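Local coordinates for acetyltransferase (Klebsiella pneumoniae, PDB 5XUN), which probably transfers the acetyl group of acetyl-CoA to glycyl-tRNA(Gly), acting as the toxin of a type II toxin-antitoxin system, at residues 42-50 / 60-68; 116-124 / 163-172. The protein carries 1 engineered substitution. All blocks are in the same frame, centred on the assembly; numbering follows the deposited sequence.

Interaction 1 (42-50 with 60-68) pairs two neighbouring strands of the central sheet, and 12 of its 14 touching residues are buried. Interaction 2 (116-124 with 163-172) lies further out, about 16 Å away between centres, where helix 108-126 meets the last strand and helix 165-171; five of its 11 touching residues are buried and three exposed. Backbone hydrogen bonds dominate the first, whereas the second has none across its segments and relies on aromatic, sulfur and aliphatic contacts. Helix 108-126 joins them: Val-116 CG2 lies 3.4 Å from Tyr-63 CE1, and Val-119 packs on Tyr-48, Tyr-63 and Leu-65. Both contacts also touch the second subunit.

Interaction 1. Residues 42-50 / 60-68; sequences GQILRGYAL and LGYYTLSGS
Tyr-48 and Tyr-63 face each other as a hydrogen-bonded antiparallel pair, Tyr-48 N to Tyr-63 O and Tyr-63 N to Tyr-48 O each measuring 2.9 Å, and their side chains rise on the same face of the sheet. Followed outward, Tyr-48 begins with CB over the face of the Tyr-63 ring, a CH-pi contact 3.8 Å from its centroid and 20° off the normal. CG then meets CZ and OH of Tyr-63, and CD1 comes to 3.4 Å from Tyr-63 CE1. CE1 reaches Leu-65 CD1, while OH passes beyond the hairpin to bond Ala-126 O of the second subunit. The ring planes differ by only 15° but are slid apart, with little overlap; the Tyr-63 hydroxyl lies over the rim of the Tyr-48 ring and is hydrogen-bonded to His-115. Tyr-63 CG sits between its own N and carbonyl carbon (chi1 74°), which turns the ring across toward the neighbouring strand, so that one face meets Tyr-48 CB.

The two antiparallel strands form a beta hairpin of the GNAT sheet. Arg-46 pairs with Leu-65, Arg-46 N to Leu-65 O and Leu-65 N to Arg-46 O both measuring 3.0 Å. At the other end Leu-60 and Gly-61 both face Leu-50, a classic beta bulge: Leu-60 N lies 2.7 Å from Leu-50 O, and Gly-61 N adds a weak bond to that oxygen. This end lies toward the bound acetyl-CoA. On the face that carries Thr-64 and Tyr-62, Thr-64 CG2 meets Leu-45 CD1, from the loop before the strand, at 3.8 Å.

Paired main-chain bonds thus set the register from Arg-46 to Tyr-48, and the bulge shifts it at Leu-50; the tyrosines meet through Tyr-48 CB on one ring face and the Tyr-63 hydroxyl near the rim of the other, and send their hydroxyls to separate partners, one on helix 108-126 and one across the dimer interface.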
loop_
_atom_site.group_PDB
_atom_site.type_symbol
_atom_site.label_atom_id
_atom_site.label_comp_id
_atom_site.label_asym_id
_atom_site.label_seq_id
_atom_site.Cartn_x
_atom_site.Cartn_y
_atom_site.Cartn_z
ATOM N N GLY B 42 1.567 4.480 14.952
ATOM C CA GLY B 42 1.976 3.088 14.925
ATOM C C GLY B 42 2.051 2.440 13.557
ATOM O O GLY B 42 2.232 1.222 13.478
ATOM N N GLN B 43 1.870 3.205 12.476
ATOM C CA GLN B 43 2.014 2.703 11.105
ATOM C C GLN B 43 0.973 1.639 10.770
ATOM O O GLN B 43 1.201 0.791 9.907
ATOM C CB GLN B 43 3.426 2.163 10.855
ATOM C CG GLN B 43 4.516 3.101 11.324
ATOM C CD GLN B 43 4.395 4.484 10.716
ATOM O OE1 GLN B 43 4.008 4.638 9.561
ATOM N NE2 GLN B 43 4.726 5.504 11.500
ATOM N N ILE B 44 -0.167 1.681 11.460
ATOM C CA ILE B 44 -1.314 0.826 11.164
ATOM C C ILE B 44 -2.226 1.484 10.133
ATOM O O ILE B 44 -2.912 0.796 9.366
ATOM C CB ILE B 44 -2.074 0.537 12.477
ATOM C CG1 ILE B 44 -1.204 -0.255 13.447
ATOM C CG2 ILE B 44 -3.348 -0.243 12.228
ATOM C CD1 ILE B 44 -0.645 -1.535 12.857
ATOM N N LEU B 45 -2.231 2.807 10.108
ATOM C CA LEU B 45 -3.035 3.608 9.203
ATOM C C LEU B 45 -2.339 4.947 9.103
ATOM O O LEU B 45 -1.433 5.248 9.883
ATOM C CB LEU B 45 -4.478 3.765 9.703
ATOM C CG LEU B 45 -4.730 4.439 11.062
ATOM C CD1 LEU B 45 -4.721 5.972 10.995
ATOM C CD2 LEU B 45 -6.043 3.933 11.628
ATOM N N ARG B 46 -2.780 5.757 8.144
ATOM C CA ARG B 46 -2.452 7.171 8.113
ATOM C C ARG B 46 -3.753 7.957 8.059
ATOM O O ARG B 46 -4.694 7.575 7.347
ATOM C CB ARG B 46 -1.548 7.527 6.924
ATOM C CG ARG B 46 -0.201 6.808 6.966
ATOM C CD ARG B 46 0.568 7.104 8.252
ATOM N NE ARG B 46 1.299 8.363 8.171
ATOM C CZ ARG B 46 2.052 8.854 9.155
ATOM N NH1 ARG B 46 2.170 8.189 10.293
ATOM N NH2 ARG B 46 2.681 10.011 9.011
ATOM N N GLY B 47 -3.817 9.022 8.850
ATOM C CA GLY B 47 -5.053 9.753 9.090
ATOM C C GLY B 47 -5.031 11.131 8.454
ATOM O O GLY B 47 -4.010 11.815 8.469
ATOM N N TYR B 48 -6.183 11.547 7.947
ATOM C CA TYR B 48 -6.348 12.858 7.343
ATOM C C TYR B 48 -7.559 13.517 7.983
ATOM O O TYR B 48 -8.521 12.840 8.351
ATOM C CB TYR B 48 -6.537 12.760 5.815
ATOM C CG TYR B 48 -5.339 12.172 5.108
ATOM C CD1 TYR B 48 -5.118 10.797 5.104
ATOM C CD2 TYR B 48 -4.410 12.991 4.469
ATOM C CE1 TYR B 48 -4.011 10.253 4.470
ATOM C CE2 TYR B 48 -3.292 12.451 3.829
ATOM C CZ TYR B 48 -3.103 11.078 3.836
ATOM O OH TYR B 48 -2.004 10.518 3.212
ATOM N N ALA B 49 -7.505 14.834 8.134
ATOM C CA ALA B 49 -8.568 15.550 8.824
ATOM C C ALA B 49 -9.079 16.719 7.991
ATOM O O ALA B 49 -8.305 17.418 7.326
ATOM C CB ALA B 49 -8.081 16.062 10.182
ATOM N N LEU B 50 -10.389 16.939 8.072
ATOM C CA LEU B 50 -11.056 18.102 7.504
ATOM C C LEU B 50 -11.241 19.110 8.633
ATOM O O LEU B 50 -11.899 18.802 9.632
ATOM C CB LEU B 50 -12.402 17.697 6.901
ATOM C CG LEU B 50 -13.375 18.767 6.407
ATOM C CD1 LEU B 50 -12.844 19.424 5.154
ATOM C CD2 LEU B 50 -14.734 18.148 6.167
ATOM N N LEU B 60 -13.731 18.646 11.676
ATOM C CA LEU B 60 -15.089 18.409 11.215
ATOM C C LEU B 60 -15.238 17.119 10.420
ATOM O O LEU B 60 -16.367 16.756 10.064
ATOM C CB LEU B 60 -15.574 19.598 10.367
ATOM C CG LEU B 60 -15.912 20.918 11.080
ATOM C CD1 LEU B 60 -16.921 20.689 12.197
ATOM C CD2 LEU B 60 -14.682 21.644 11.608
ATOM N N GLY B 61 -14.142 16.425 10.137
ATOM C CA GLY B 61 -14.200 15.135 9.479
ATOM C C GLY B 61 -12.815 14.536 9.403
ATOM O O GLY B 61 -11.811 15.227 9.597
ATOM N N TYR B 62 -12.770 13.235 9.122
ATOM C CA TYR B 62 -11.478 12.567 9.027
ATOM C C TYR B 62 -11.625 11.283 8.222
ATOM O O TYR B 62 -12.738 10.783 8.026
ATOM C CB TYR B 62 -10.906 12.276 10.421
ATOM C CG TYR B 62 -11.518 11.077 11.124
ATOM C CD1 TYR B 62 -12.690 11.194 11.877
ATOM C CD2 TYR B 62 -10.908 9.838 11.062
ATOM C CE1 TYR B 62 -13.241 10.087 12.521
ATOM C CE2 TYR B 62 -11.436 8.749 11.689
ATOM C CZ TYR B 62 -12.599 8.871 12.427
ATOM O OH TYR B 62 -13.109 7.753 13.046
ATOM N N TYR B 63 -10.485 10.749 7.765
ATOM C CA TYR B 63 -10.472 9.426 7.142
ATOM C C TYR B 63 -9.111 8.769 7.358
ATOM O O TYR B 63 -8.126 9.440 7.672
ATOM C CB TYR B 63 -10.830 9.492 5.644
ATOM C CG TYR B 63 -9.782 10.039 4.689
ATOM C CD1 TYR B 63 -8.726 9.241 4.244
ATOM C CD2 TYR B 63 -9.872 11.334 4.196
ATOM C CE1 TYR B 63 -7.786 9.730 3.347
ATOM C CE2 TYR B 63 -8.937 11.834 3.305
ATOM C CZ TYR B 63 -7.896 11.026 2.880
ATOM O OH TYR B 63 -6.967 11.514 1.991
ATOM N N THR B 64 -9.064 7.439 7.180
ATOM C CA THR B 64 -7.834 6.671 7.358
ATOM C C THR B 64 -7.584 5.748 6.164
ATOM O O THR B 64 -8.520 5.213 5.566
ATOM C CB THR B 64 -7.873 5.806 8.642
ATOM O OG1 THR B 64 -8.790 4.727 8.464
ATOM C CG2 THR B 64 -8.324 6.623 9.828
ATOM N N LEU B 65 -6.297 5.528 5.855
ATOM C CA LEU B 65 -5.870 4.660 4.756
ATOM C C LEU B 65 -4.865 3.631 5.253
ATOM O O LEU B 65 -3.943 3.964 6.000
ATOM C CB LEU B 65 -5.238 5.477 3.617
ATOM C CG LEU B 65 -6.163 6.527 3.001
ATOM C CD1 LEU B 65 -5.440 7.408 1.984
ATOM C CD2 LEU B 65 -7.343 5.836 2.361
ATOM N N SER B 66 -5.037 2.383 4.825
ATOM C CA SER B 66 -4.108 1.315 5.161
ATOM C C SER B 66 -3.854 0.468 3.928
ATOM O O SER B 66 -4.768 0.238 3.133
ATOM C CB SER B 66 -4.663 0.425 6.287
ATOM O OG SER B 66 -5.069 1.222 7.390
ATOM N N GLY B 67 -2.615 0.017 3.760
ATOM C CA GLY B 67 -2.325 -0.944 2.713
ATOM C C GLY B 67 -3.013 -2.270 2.977
ATOM O O GLY B 67 -3.109 -2.733 4.112
ATOM N N SER B 68 -3.451 -2.919 1.909
ATOM C CA SER B 68 -4.229 -4.137 2.068
ATOM C C SER B 68 -4.149 -4.936 0.779
ATOM O O SER B 68 -3.478 -4.547 -0.179
ATOM C CB SER B 68 -5.683 -3.825 2.416
ATOM O OG SER B 68 -6.299 -3.094 1.373
#

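Interaction 2. Residues 116-124 / 163-172; sequences VMRVVWGAS and YPTKSIEQLF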
loop_
_atom_site.group_PDB
_atom_site.type_symbol
_atom_site.label_atom_id
_atom_site.label_comp_id
_atom_site.label_asym_id
_atom_site.label_seq_id
_atom_site.Cartn_x
_atom_site.Cartn_y
_atom_site.Cartn_z
ATOM N N VAL B 116 -9.091 11.331 -0.984
ATOM C CA VAL B 116 -8.624 9.947 -0.895
ATOM C C VAL B 116 -8.099 9.480 -2.243
ATOM O O VAL B 116 -7.027 8.870 -2.336
ATOM C CB VAL B 116 -9.750 9.020 -0.407
ATOM C CG1 VAL B 116 -9.308 7.540 -0.524
ATOM C CG2 VAL B 116 -10.197 9.384 1.009
ATOM N N MET B 117 -8.866 9.740 -3.307
ATOM C CA MET B 117 -8.486 9.273 -4.637
ATOM C C MET B 117 -7.124 9.810 -5.047
ATOM O O MET B 117 -6.312 9.085 -5.629
ATOM C CB MET B 117 -9.538 9.684 -5.664
ATOM C CG MET B 117 -10.894 9.059 -5.462
ATOM S SD MET B 117 -10.769 7.286 -5.241
ATOM C CE MET B 117 -12.505 6.840 -5.198
ATOM N N ARG B 118 -6.864 11.087 -4.764
ATOM C CA ARG B 118 -5.592 11.680 -5.152
ATOM C C ARG B 118 -4.434 11.054 -4.380
ATOM O O ARG B 118 -3.346 10.853 -4.937
ATOM C CB ARG B 118 -5.639 13.191 -4.943
ATOM C CG ARG B 118 -4.365 13.899 -5.347
ATOM C CD ARG B 118 -4.471 15.400 -5.149
ATOM N NE ARG B 118 -5.359 16.029 -6.123
ATOM C CZ ARG B 118 -5.040 16.244 -7.397
ATOM N NH1 ARG B 118 -3.852 15.877 -7.864
ATOM N NH2 ARG B 118 -5.912 16.825 -8.208
ATOM N N VAL B 119 -4.644 10.747 -3.096
ATOM C CA VAL B 119 -3.599 10.101 -2.308
ATOM C C VAL B 119 -3.321 8.706 -2.844
ATOM O O VAL B 119 -2.164 8.303 -3.004
ATOM C CB VAL B 119 -3.983 10.066 -0.817
ATOM C CG1 VAL B 119 -3.000 9.211 -0.041
ATOM C CG2 VAL B 119 -4.035 11.474 -0.246
ATOM N N VAL B 120 -4.378 7.944 -3.120
ATOM C CA VAL B 120 -4.209 6.582 -3.616
ATOM C C VAL B 120 -3.596 6.594 -5.010
ATOM O O VAL B 120 -2.813 5.703 -5.372
ATOM C CB VAL B 120 -5.554 5.840 -3.587
ATOM C CG1 VAL B 120 -5.457 4.512 -4.320
ATOM C CG2 VAL B 120 -5.985 5.629 -2.139
ATOM N N TRP B 121 -3.959 7.590 -5.821
ATOM C CA TRP B 121 -3.344 7.736 -7.133
ATOM C C TRP B 121 -1.841 7.928 -7.002
ATOM O O TRP B 121 -1.058 7.192 -7.611
ATOM C CB TRP B 121 -3.977 8.915 -7.872
ATOM C CG TRP B 121 -3.446 9.132 -9.244
ATOM C CD1 TRP B 121 -3.322 8.204 -10.236
ATOM C CD2 TRP B 121 -2.979 10.371 -9.789
ATOM N NE1 TRP B 121 -2.799 8.787 -11.362
ATOM C CE2 TRP B 121 -2.578 10.118 -11.112
ATOM C CE3 TRP B 121 -2.860 11.670 -9.283
ATOM C CZ2 TRP B 121 -2.066 11.116 -11.939
ATOM C CZ3 TRP B 121 -2.351 12.659 -10.104
ATOM C CH2 TRP B 121 -1.960 12.377 -11.416
ATOM N N GLY B 122 -1.424 8.871 -6.149
ATOM C CA GLY B 122 -0.005 9.048 -5.894
ATOM C C GLY B 122 0.661 7.769 -5.425
ATOM O O GLY B 122 1.754 7.424 -5.884
ATOM N N ALA B 123 0.001 7.044 -4.513
ATOM C CA ALA B 123 0.564 5.812 -3.976
ATOM C C ALA B 123 0.688 4.732 -5.043
ATOM O O ALA B 123 1.655 3.960 -5.039
ATOM C CB ALA B 123 -0.290 5.317 -2.811
ATOM N N SER B 124 -0.278 4.662 -5.964
ATOM C CA SER B 124 -0.294 3.607 -6.970
ATOM C C SER B 124 0.879 3.700 -7.938
ATOM O O SER B 124 1.249 2.687 -8.549
ATOM C CB SER B 124 -1.605 3.670 -7.756
ATOM O OG SER B 124 -1.618 4.815 -8.607
ATOM N N TYR B 163 -13.032 0.572 -5.803
ATOM C CA TYR B 163 -12.877 1.580 -6.846
ATOM C C TYR B 163 -11.532 1.351 -7.523
ATOM O O TYR B 163 -10.479 1.549 -6.885
ATOM C CB TYR B 163 -12.975 2.987 -6.265
ATOM C CG TYR B 163 -13.283 4.058 -7.291
ATOM C CD1 TYR B 163 -12.273 4.610 -8.065
ATOM C CD2 TYR B 163 -14.580 4.529 -7.471
ATOM C CE1 TYR B 163 -12.539 5.595 -8.995
ATOM C CE2 TYR B 163 -14.861 5.519 -8.403
ATOM C CZ TYR B 163 -13.836 6.050 -9.160
ATOM O OH TYR B 163 -14.095 7.038 -10.087
ATOM N N PRO B 164 -11.511 0.935 -8.793
ATOM C CA PRO B 164 -10.242 0.526 -9.415
ATOM C C PRO B 164 -9.310 1.697 -9.690
ATOM O O PRO B 164 -9.738 2.793 -10.063
ATOM C CB PRO B 164 -10.675 -0.154 -10.720
ATOM C CG PRO B 164 -12.094 0.208 -10.937
ATOM C CD PRO B 164 -12.672 0.787 -9.686
ATOM N N THR B 165 -8.012 1.444 -9.488
ATOM C CA THR B 165 -6.974 2.399 -9.873
ATOM C C THR B 165 -7.127 2.833 -11.327
ATOM O O THR B 165 -6.877 3.996 -11.672
ATOM C CB THR B 165 -5.593 1.772 -9.643
ATOM O OG1 THR B 165 -5.412 1.504 -8.247
ATOM C CG2 THR B 165 -4.484 2.672 -10.125
ATOM N N LYS B 166 -7.555 1.910 -12.193
ATOM C CA LYS B 166 -7.791 2.252 -13.591
ATOM C C LYS B 166 -8.761 3.423 -13.722
ATOM O O LYS B 166 -8.567 4.320 -14.552
ATOM C CB LYS B 166 -8.332 1.029 -14.326
ATOM C CG LYS B 166 -8.293 1.160 -15.826
ATOM C CD LYS B 166 -9.390 0.344 -16.457
ATOM C CE LYS B 166 -9.606 0.778 -17.891
ATOM N NZ LYS B 166 -8.619 0.134 -18.796
ATOM N N SER B 167 -9.801 3.447 -12.888
ATOM C CA SER B 167 -10.730 4.573 -12.896
ATOM C C SER B 167 -10.142 5.795 -12.200
ATOM O O SER B 167 -10.404 6.934 -12.608
ATOM C CB SER B 167 -12.043 4.167 -12.242
ATOM O OG SER B 167 -12.616 3.088 -12.946
ATOM N N ILE B 168 -9.376 5.584 -11.130
ATOM C CA ILE B 168 -8.752 6.707 -10.433
ATOM C C ILE B 168 -7.884 7.522 -11.388
ATOM O O ILE B 168 -7.943 8.757 -11.405
ATOM C CB ILE B 168 -7.944 6.203 -9.224
ATOM C CG1 ILE B 168 -8.871 5.531 -8.201
ATOM C CG2 ILE B 168 -7.151 7.335 -8.612
ATOM C CD1 ILE B 168 -8.133 4.939 -6.965
ATOM N N GLU B 169 -7.061 6.847 -12.197
ATOM C CA GLU B 169 -6.165 7.579 -13.092
ATOM C C GLU B 169 -6.938 8.387 -14.133
ATOM O O GLU B 169 -6.476 9.458 -14.545
ATOM C CB GLU B 169 -5.168 6.631 -13.750
ATOM C CG GLU B 169 -5.759 5.669 -14.727
ATOM C CD GLU B 169 -4.844 5.433 -15.900
ATOM O OE1 GLU B 169 -5.262 4.736 -16.850
ATOM O OE2 GLU B 169 -3.706 5.954 -15.869
ATOM N N GLN B 170 -8.113 7.908 -14.552
ATOM C CA GLN B 170 -8.965 8.698 -15.440
ATOM C C GLN B 170 -9.396 10.007 -14.788
ATOM O O GLN B 170 -9.653 10.991 -15.487
ATOM C CB GLN B 170 -10.209 7.899 -15.853
ATOM C CG GLN B 170 -9.968 6.651 -16.711
ATOM C CD GLN B 170 -9.624 6.973 -18.165
ATOM O OE1 GLN B 170 -9.392 8.128 -18.525
ATOM N NE2 GLN B 170 -9.605 5.943 -19.008
ATOM N N LEU B 171 -9.493 10.035 -13.455
ATOM C CA LEU B 171 -9.883 11.260 -12.759
ATOM C C LEU B 171 -8.846 12.367 -12.911
ATOM O O LEU B 171 -9.200 13.550 -12.869
ATOM C CB LEU B 171 -10.119 10.982 -11.271
ATOM C CG LEU B 171 -11.228 10.014 -10.843
ATOM C CD1 LEU B 171 -11.223 9.846 -9.329
ATOM C CD2 LEU B 171 -12.603 10.466 -11.322
ATOM N N PHE B 172 -7.568 12.018 -13.065
ATOM C CA PHE B 172 -6.480 12.986 -12.984
ATOM C C PHE B 172 -5.705 13.142 -14.295
ATOM O O PHE B 172 -4.545 13.559 -14.282
ATOM C CB PHE B 172 -5.540 12.600 -11.841
ATOM C CG PHE B 172 -6.238 12.438 -10.525
ATOM C CD1 PHE B 172 -6.823 13.530 -9.905
ATOM C CD2 PHE B 172 -6.402 11.187 -9.957
ATOM C CE1 PHE B 172 -7.489 13.388 -8.708
ATOM C CE2 PHE B 172 -7.082 11.039 -8.762
ATOM C CZ PHE B 172 -7.626 12.139 -8.142
#
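Phe-172 and Trp-121 form the main aromatic contact, an offset stack with centroids 4.7 Å apart and planes at 23°. Phe-172 CB adds a CH-pi contact, 3.5 Å from the centroid of the Trp-121 six-membered ring and almost on its normal, and Phe-172 CD2 comes to 3.5 Å from Trp-121 CD2. Trp-121 swings its CG anti to the backbone N (chi1 -178°), presenting this face to Phe-172, just after helix 165-171. Arg-118 crosses Phe-172 obliquely, with Phe-172 CE1 over one guanidinium face, toward its rim, and the two planes steeply inclined.

The sulfur contacts belong to Met-117. Its bend at chi2 carries CE over the face of the Tyr-163 ring, 3.7 Å from the centroid; SD stands obliquely at 4.7 Å from that centroid, making this a Met-aromatic contact. SD also meets Ile-168 CD1.

In the alpha/beta GNAT fold, helix 108-126 lies on the sheet that strand 160-164 helps to form, and here helix 165-171 crosses that helix at -109°, with the axes of the short segments 9.7 Å apart.

Aliphatic contacts fill in between the two helices. Ile-168 CG2 reaches Trp-121 CB at 3.6 Å, while its CD1 meets Val-120 CG1. Ser-124 CB packs on Thr-165 CG2; Thr-165 OG1 is hydrogen-bonded to Ile-129 O, and both residues also touch Gln-43 of the second subunit.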